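Local atomic coordinates of putative cell adhesion protein (PDB entry 3LIU), a protein that is a putative fimbrilin of the FimA/Mfa1 family and probably serves as a pilus subunit in bacterial cell adhesion. Residues N357-P369 / T381-N393. Numbering follows the deposited sequence.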
ATOM      1  N   ASN A 357       1.109  -3.149  -4.155  1.00 11.59           N
ATOM      2  CA  ASN A 357       1.357  -4.581  -4.302  1.00 14.44           C
ATOM      3  C   ASN A 357       2.829  -4.936  -4.561  1.00 13.79           C
ATOM      4  O   ASN A 357       3.123  -5.908  -5.246  1.00 12.39           O
ATOM      5  CB  ASN A 357       0.460  -5.169  -5.393  1.00 14.67           C
ATOM      6  CG  ASN A 357       0.230  -6.667  -5.197  1.00 15.76           C
ATOM      7  OD1 ASN A 357      -0.027  -7.127  -4.092  1.00 19.64           O
ATOM      8  ND2 ASN A 357       0.320  -7.415  -6.262  1.00 14.37           N
ATOM      9  N   TYR A 358       3.723  -4.102  -4.033  1.00 14.70           N
ATOM     10  CA  TYR A 358       5.154  -4.353  -3.995  1.00 13.88           C
ATOM     11  C   TYR A 358       5.621  -4.358  -2.575  1.00 13.68           C
ATOM     12  O   TYR A 358       5.057  -3.692  -1.724  1.00 11.21           O
ATOM     13  CB  TYR A 358       5.943  -3.259  -4.731  1.00 16.72           C
ATOM     14  CG  TYR A 358       5.773  -3.255  -6.232  1.00 15.42           C
ATOM     15  CD1 TYR A 358       6.383  -4.222  -7.029  1.00 16.89           C
ATOM     16  CD2 TYR A 358       4.985  -2.304  -6.851  1.00 12.03           C
ATOM     17  CE1 TYR A 358       6.231  -4.200  -8.417  1.00 16.00           C
ATOM     18  CE2 TYR A 358       4.794  -2.300  -8.216  1.00 17.14           C
ATOM     19  CZ  TYR A 358       5.441  -3.233  -8.998  1.00 16.41           C
ATOM     20  OH  TYR A 358       5.260  -3.195 -10.348  1.00 19.80           O
ATOM     21  N   LYS A 359       6.676  -5.123  -2.327  1.00 17.47           N
ATOM     22  CA  LYS A 359       7.346  -5.145  -1.059  1.00 16.41           C
ATOM     23  C   LYS A 359       8.631  -4.362  -1.256  1.00 16.33           C
ATOM     24  O   LYS A 359       9.362  -4.590  -2.226  1.00 17.45           O
ATOM     25  CB  LYS A 359       7.702  -6.551  -0.658  1.00 16.47           C
ATOM     26  CG  LYS A 359       6.549  -7.398  -0.265  1.00 26.65           C
ATOM     27  CD  LYS A 359       7.036  -8.473   0.674  1.00 27.11           C
ATOM     28  CE  LYS A 359       5.900  -9.249   1.212  1.00 25.73           C
ATOM     29  NZ  LYS A 359       6.263 -10.010   2.438  1.00 31.49           N
ATOM     30  N   TYR A 360       8.866  -3.429  -0.343  1.00 12.45           N
ATOM     31  CA  TYR A 360      10.046  -2.593  -0.308  1.00 12.33           C
ATOM     32  C   TYR A 360      10.925  -3.080   0.842  1.00 14.64           C
ATOM     33  O   TYR A 360      10.471  -3.152   2.010  1.00 16.70           O
ATOM     34  CB  TYR A 360       9.638  -1.136  -0.094  1.00 15.83           C
ATOM     35  CG  TYR A 360       8.950  -0.544  -1.260  1.00  9.39           C
ATOM     36  CD1 TYR A 360       7.612  -0.820  -1.512  1.00 12.73           C
ATOM     37  CD2 TYR A 360       9.612   0.315  -2.128  1.00 13.77           C
ATOM     38  CE1 TYR A 360       6.961  -0.262  -2.609  1.00  9.53           C
ATOM     39  CE2 TYR A 360       8.969   0.868  -3.219  1.00 13.27           C
ATOM     40  CZ  TYR A 360       7.667   0.564  -3.478  1.00 12.03           C
ATOM     41  OH  TYR A 360       7.047   1.118  -4.583  1.00 12.67           O
ATOM     42  N   GLU A 361      12.143  -3.491   0.504  1.00 13.96           N
ATOM     43  CA  GLU A 361      13.120  -3.971   1.484  0.50 14.86           C
ATOM     44  C   GLU A 361      14.266  -2.991   1.504  1.00 16.95           C
ATOM     45  O   GLU A 361      15.002  -2.864   0.512  1.00 15.65           O
ATOM     46  CB  GLU A 361      13.628  -5.358   1.104  0.50 17.21           C
ATOM     47  CG  GLU A 361      12.547  -6.403   1.004  0.50 19.40           C
ATOM     48  CD  GLU A 361      11.959  -6.776   2.350  0.50 25.91           C
ATOM     49  OE1 GLU A 361      12.598  -6.482   3.388  0.50 24.90           O
ATOM     50  OE2 GLU A 361      10.859  -7.362   2.365  0.50 28.69           O
ATOM     51  N   ILE A 362      14.384  -2.245   2.619  1.00 17.08           N
ATOM     52  CA  ILE A 362      15.348  -1.133   2.767  1.00 16.47           C
ATOM     53  C   ILE A 362      16.532  -1.573   3.649  1.00 16.86           C
ATOM     54  O   ILE A 362      16.339  -2.064   4.759  1.00 14.47           O
ATOM     55  CB  ILE A 362      14.643   0.117   3.374  1.00 16.52           C
ATOM     56  CG1 ILE A 362      13.472   0.529   2.453  1.00 20.22           C
ATOM     57  CG2 ILE A 362      15.646   1.260   3.612  1.00 19.30           C
ATOM     58  CD1 ILE A 362      12.662   1.663   2.907  1.00 19.01           C
ATOM     59  N   SER A 363      17.741  -1.448   3.122  1.00 16.04           N
ATOM     60  CA  SER A 363      18.957  -1.727   3.870  1.00 19.72           C
ATOM     61  C   SER A 363      19.745  -0.445   4.008  1.00 19.64           C
ATOM     62  O   SER A 363      20.110   0.182   3.003  1.00 17.90           O
ATOM     63  CB  SER A 363      19.810  -2.771   3.134  1.00 18.73           C
ATOM     64  OG  SER A 363      19.063  -3.959   2.986  1.00 19.11           O
ATOM     65  N   LEU A 364      20.012  -0.063   5.250  1.00 18.50           N
ATOM     66  CA  LEU A 364      20.721   1.170   5.541  1.00 15.90           C
ATOM     67  C   LEU A 364      22.179   0.954   5.897  1.00 15.16           C
ATOM     68  O   LEU A 364      22.521  -0.008   6.590  1.00 14.25           O
ATOM     69  CB  LEU A 364      20.014   1.894   6.686  1.00 16.52           C
ATOM     70  CG  LEU A 364      18.579   2.295   6.399  1.00 20.23           C
ATOM     71  CD1 LEU A 364      18.035   3.169   7.589  1.00 15.26           C
ATOM     72  CD2 LEU A 364      18.495   3.008   5.059  1.00 12.57           C
ATOM     73  N   THR A 365      23.044   1.833   5.399  1.00 15.45           N
ATOM     74  CA  THR A 365      24.442   1.850   5.818  1.00 16.70           C
ATOM     75  C   THR A 365      24.620   3.184   6.523  1.00 16.95           C
ATOM     76  O   THR A 365      24.539   4.240   5.889  1.00 17.55           O
ATOM     77  CB  THR A 365      25.433   1.748   4.645  1.00 18.31           C
ATOM     78  OG1 THR A 365      25.242   0.501   3.969  1.00 21.62           O
ATOM     79  CG2 THR A 365      26.913   1.835   5.132  1.00 14.48           C
ATOM     80  N   ILE A 366      24.829   3.140   7.834  1.00 14.45           N
ATOM     81  CA  ILE A 366      24.998   4.357   8.618  1.00 15.09           C
ATOM     82  C   ILE A 366      26.475   4.701   8.697  1.00 16.42           C
ATOM     83  O   ILE A 366      27.283   3.870   9.105  1.00 18.45           O
ATOM     84  CB  ILE A 366      24.366   4.159  10.008  1.00 17.45           C
ATOM     85  CG1 ILE A 366      22.841   4.057   9.821  1.00 18.65           C
ATOM     86  CG2 ILE A 366      24.773   5.303  10.966  1.00 12.80           C
ATOM     87  CD1 ILE A 366      22.201   3.352  10.857  1.00 20.57           C
ATOM     88  N   ILE A 367      26.841   5.913   8.290  1.00 15.64           N
ATOM     89  CA  ILE A 367      28.251   6.297   8.160  1.00 15.34           C
ATOM     90  C   ILE A 367      28.666   7.514   9.008  1.00 13.29           C
ATOM     91  O   ILE A 367      29.739   8.077   8.824  1.00 12.89           O
ATOM     92  CB  ILE A 367      28.638   6.522   6.662  1.00 17.71           C
ATOM     93  CG1 ILE A 367      27.924   7.746   6.083  1.00 19.38           C
ATOM     94  CG2 ILE A 367      28.311   5.232   5.830  1.00 13.19           C
ATOM     95  CD1 ILE A 367      28.590   8.270   4.802  1.00 19.60           C
ATOM     96  N   GLY A 368      27.827   7.900   9.961  1.00 14.66           N
ATOM     97  CA  GLY A 368      28.106   9.067  10.792  1.00 12.74           C
ATOM     98  C   GLY A 368      26.922   9.309  11.693  1.00 16.18           C
ATOM     99  O   GLY A 368      25.937   8.562  11.624  1.00 17.49           O
ATOM    100  N   PRO A 369      27.014  10.328  12.573  1.00 16.59           N
ATOM    101  CA  PRO A 369      25.939  10.593  13.506  1.00 15.18           C
ATOM    102  C   PRO A 369      24.725  11.130  12.758  1.00 16.36           C
ATOM    103  O   PRO A 369      24.858  11.877  11.788  1.00 15.84           O
ATOM    104  CB  PRO A 369      26.512  11.681  14.420  1.00 14.23           C
ATOM    105  CG  PRO A 369      27.941  11.862  14.029  1.00 18.39           C
ATOM    106  CD  PRO A 369      28.044  11.377  12.630  1.00 18.97           C
ATOM    107  N   THR A 381      23.313  13.835   6.122  1.00 18.35           N
ATOM    108  CA  THR A 381      22.366  12.751   6.382  1.00 20.95           C
ATOM    109  C   THR A 381      23.080  11.570   7.086  1.00 18.07           C
ATOM    110  O   THR A 381      22.528  10.954   7.987  1.00 19.64           O
ATOM    111  CB  THR A 381      21.720  12.258   5.067  1.00 20.74           C
ATOM    112  OG1 THR A 381      22.749  11.767   4.204  1.00 20.32           O
ATOM    113  CG2 THR A 381      20.948  13.393   4.328  1.00 16.23           C
ATOM    114  N   ASN A 382      24.310  11.296   6.671  1.00 17.76           N
ATOM    115  CA  ASN A 382      25.145  10.187   7.209  1.00 17.20           C
ATOM    116  C   ASN A 382      24.522   8.797   7.085  1.00 18.97           C
ATOM    117  O   ASN A 382      24.819   7.878   7.877  1.00 16.34           O
ATOM    118  CB  ASN A 382      25.572  10.476   8.656  1.00 19.47           C
ATOM    119  CG  ASN A 382      26.652  11.527   8.728  1.00 15.61           C
ATOM    120  OD1 ASN A 382      27.432  11.666   7.795  1.00 19.27           O
ATOM    121  ND2 ASN A 382      26.711  12.260   9.824  1.00 15.23           N
ATOM    122  N   VAL A 383      23.706   8.632   6.048  1.00 19.63           N
ATOM    123  CA  VAL A 383      23.067   7.365   5.760  1.00 19.86           C
ATOM    124  C   VAL A 383      23.026   7.154   4.256  1.00 21.47           C
ATOM    125  O   VAL A 383      22.858   8.078   3.495  1.00 21.66           O
ATOM    126  CB  VAL A 383      21.662   7.259   6.386  1.00 18.43           C
ATOM    127  CG1 VAL A 383      20.707   8.341   5.855  1.00 15.61           C
ATOM    128  CG2 VAL A 383      21.094   5.845   6.188  1.00 17.17           C
ATOM    129  N   SER A 384      23.275   5.924   3.853  1.00 22.08           N
ATOM    130  CA  SER A 384      23.152   5.487   2.473  1.00 23.17           C
ATOM    131  C   SER A 384      22.112   4.352   2.484  1.00 22.26           C
ATOM    132  O   SER A 384      22.101   3.522   3.424  1.00 21.35           O
ATOM    133  CB  SER A 384      24.514   4.993   1.995  1.00 23.14           C
ATOM    134  OG  SER A 384      24.387   4.285   0.798  1.00 30.19           O
ATOM    135  N   ALA A 385      21.191   4.368   1.522  1.00 19.56           N
ATOM    136  CA  ALA A 385      20.127   3.385   1.467  1.00 19.75           C
ATOM    137  C   ALA A 385      20.094   2.639   0.142  1.00 19.37           C
ATOM    138  O   ALA A 385      20.283   3.217  -0.892  1.00 16.27           O
ATOM    139  CB  ALA A 385      18.763   4.054   1.705  1.00 22.53           C
ATOM    140  N   SER A 386      19.835   1.348   0.236  1.00 18.94           N
ATOM    141  CA  SER A 386      19.599   0.460  -0.851  1.00 19.86           C
ATOM    142  C   SER A 386      18.192  -0.120  -0.645  1.00 20.29           C
ATOM    143  O   SER A 386      17.925  -0.780   0.383  1.00 18.41           O
ATOM    144  CB  SER A 386      20.617  -0.663  -0.757  1.00 20.28           C
ATOM    145  OG  SER A 386      20.359  -1.659  -1.708  1.00 23.50           O
ATOM    146  N   VAL A 387      17.325   0.112  -1.633  1.00 17.81           N
ATOM    147  CA  VAL A 387      15.931  -0.294  -1.595  1.00 16.22           C
ATOM    148  C   VAL A 387      15.673  -1.317  -2.711  1.00 17.09           C
ATOM    149  O   VAL A 387      15.787  -0.996  -3.891  1.00 14.54           O
ATOM    150  CB  VAL A 387      15.020   0.945  -1.705  1.00 16.41           C
ATOM    151  CG1 VAL A 387      13.553   0.619  -1.559  1.00 15.56           C
ATOM    152  CG2 VAL A 387      15.438   2.000  -0.630  1.00 22.03           C
ATOM    153  N   LYS A 388      15.344  -2.554  -2.324  1.00 16.07           N
ATOM    154  CA  LYS A 388      14.900  -3.580  -3.258  1.00 15.53           C
ATOM    155  C   LYS A 388      13.416  -3.570  -3.298  1.00 15.69           C
ATOM    156  O   LYS A 388      12.760  -3.580  -2.244  1.00 13.09           O
ATOM    157  CB  LYS A 388      15.285  -4.972  -2.815  1.00 18.55           C
ATOM    158  CG  LYS A 388      16.747  -5.261  -2.833  1.00 27.35           C
ATOM    159  CD  LYS A 388      16.963  -6.714  -2.422  1.00 32.11           C
ATOM    160  CE  LYS A 388      18.444  -7.064  -2.259  1.00 40.71           C
ATOM    161  NZ  LYS A 388      18.560  -8.448  -1.707  1.00 43.45           N
ATOM    162  N   VAL A 389      12.892  -3.581  -4.510  1.00 15.13           N
ATOM    163  CA  VAL A 389      11.490  -3.746  -4.753  1.00 17.78           C
ATOM    164  C   VAL A 389      11.242  -5.105  -5.411  1.00 18.99           C
ATOM    165  O   VAL A 389      11.880  -5.444  -6.408  1.00 17.44           O
ATOM    166  CB  VAL A 389      10.935  -2.626  -5.664  1.00 17.08           C
ATOM    167  CG1 VAL A 389       9.490  -2.927  -6.029  1.00 16.46           C
ATOM    168  CG2 VAL A 389      11.025  -1.291  -4.949  1.00 17.44           C
ATOM    169  N   GLU A 390      10.297  -5.840  -4.827  1.00 21.17           N
ATOM    170  CA  GLU A 390       9.872  -7.172  -5.236  1.00 24.04           C
ATOM    171  C   GLU A 390       8.363  -7.141  -5.406  1.00 24.33           C
ATOM    172  O   GLU A 390       7.675  -6.598  -4.532  1.00 18.83           O
ATOM    173  CB  GLU A 390      10.153  -8.182  -4.108  1.00 27.16           C
ATOM    174  CG  GLU A 390      11.467  -7.999  -3.337  1.00 35.18           C
ATOM    175  CD  GLU A 390      12.659  -8.689  -3.982  1.00 49.70           C
ATOM    176  OE1 GLU A 390      12.496  -9.357  -5.035  1.00 47.61           O
ATOM    177  OE2 GLU A 390      13.774  -8.560  -3.419  1.00 61.60           O
ATOM    178  N   PRO A 391       7.823  -7.711  -6.512  1.00 28.47           N
ATOM    179  CA  PRO A 391       6.367  -7.912  -6.529  1.00 27.67           C
ATOM    180  C   PRO A 391       5.929  -8.809  -5.379  1.00 26.91           C
ATOM    181  O   PRO A 391       6.678  -9.662  -4.932  1.00 23.09           O
ATOM    182  CB  PRO A 391       6.075  -8.550  -7.912  1.00 29.98           C
ATOM    183  CG  PRO A 391       7.374  -8.922  -8.483  1.00 32.04           C
ATOM    184  CD  PRO A 391       8.428  -8.038  -7.819  1.00 31.10           C
ATOM    185  N   TRP A 392       4.715  -8.591  -4.899  1.00 27.82           N
ATOM    186  CA  TRP A 392       4.322  -9.091  -3.592  1.00 27.83           C
ATOM    187  C   TRP A 392       3.611 -10.452  -3.664  1.00 31.32           C
ATOM    188  O   TRP A 392       2.396 -10.507  -3.934  1.00 31.74           O
ATOM    189  CB  TRP A 392       3.401  -8.052  -2.938  1.00 25.91           C
ATOM    190  CG  TRP A 392       3.053  -8.306  -1.533  1.00 18.82           C
ATOM    191  CD1 TRP A 392       3.145  -9.486  -0.847  1.00 18.67           C
ATOM    192  CD2 TRP A 392       2.467  -7.369  -0.639  1.00 13.71           C
ATOM    193  NE1 TRP A 392       2.693  -9.321   0.429  1.00 21.31           N
ATOM    194  CE2 TRP A 392       2.246  -8.034   0.576  1.00 15.79           C
ATOM    195  CE3 TRP A 392       2.078  -6.027  -0.760  1.00  9.45           C
ATOM    196  CZ2 TRP A 392       1.679  -7.401   1.672  1.00 15.71           C
ATOM    197  CZ3 TRP A 392       1.513  -5.408   0.315  1.00 19.32           C
ATOM    198  CH2 TRP A 392       1.325  -6.090   1.529  1.00 17.19           C
ATOM    199  N   ASN A 393       4.383 -11.506  -3.373  1.00 33.98           N
ATOM    200  CA  ASN A 393       3.913 -12.896  -3.106  1.00 37.12           C
ATOM    201  C   ASN A 393       3.707 -13.715  -4.382  1.00 37.25           C
ATOM    202  O   ASN A 393       4.429 -13.502  -5.356  1.00 38.67           O
ATOM    203  CB  ASN A 393       2.657 -12.920  -2.229  1.00 36.73           C
TER
HETATM  204  O   HOH W   1      -0.112 -10.589  -5.888  1.00 27.36           O
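Lys-359 lies across Trp-392 at one end of an antiparallel beta hairpin, strands 358-366 and 383-391, the last two strands of this two-domain fimbrilin-like chain. Strand 358-366 also runs parallel to strand 172-185, so the hairpin adds 383-391 beyond it. The lysine chain, extended beyond CG, crosses the indole at about a right angle; CE sits over the five-membered ring, 3.6 Å from its centroid, in a CH-pi contact, and CG meets the same face nearer the rim. NZ runs on to a salt bridge with Glu-281. With CG of Trp-392 anti to the backbone N (chi1 -172°), the indole turns back over the start of the first strand, where its CE3 edge meets CA of Asn-357; Arg-173 adds a cation-pi contact. An alanine in place of Trp-392 would probably leave the Lys-359 methylenes without their aromatic platform and Arg-173 without its pi partner.

Tyr-360, Ile-362, Leu-364 and Ile-366 share the face away from Lys-359, Glu-361, Ser-363 and Thr-365 with Val-383, Ala-385, Val-387 and Val-389; Ile-362, Leu-364 and Ile-366 pack on to strand 308-319, and Leu-364, Ile-366 and Val-383 on to strand 326-336. The two methyls of Val-389 part between two tyrosines: CG1 meets CD1 of Tyr-358 at 3.5 Å, and CG2 lies 3.4 Å from CE2 of Tyr-360, whose ring runs alongside the valine. CG1 of Val-387 approaches the edge of the Tyr-360 ring, and CD2 of Leu-364 reaches CB of Ala-385 at 3.5 Å. Paired backbone bonds join Lys-359 with Glu-390 through Thr-365 with Ser-384.

Past the strands, Ile-367 N bonds to Asn-382 O from above the carbonyl plane, 39° out of it. The Asn-382 amide closes this end: ND2 donates to Pro-369 O at 2.7 Å, almost straight at 177°, with the acceptor in the amide plane.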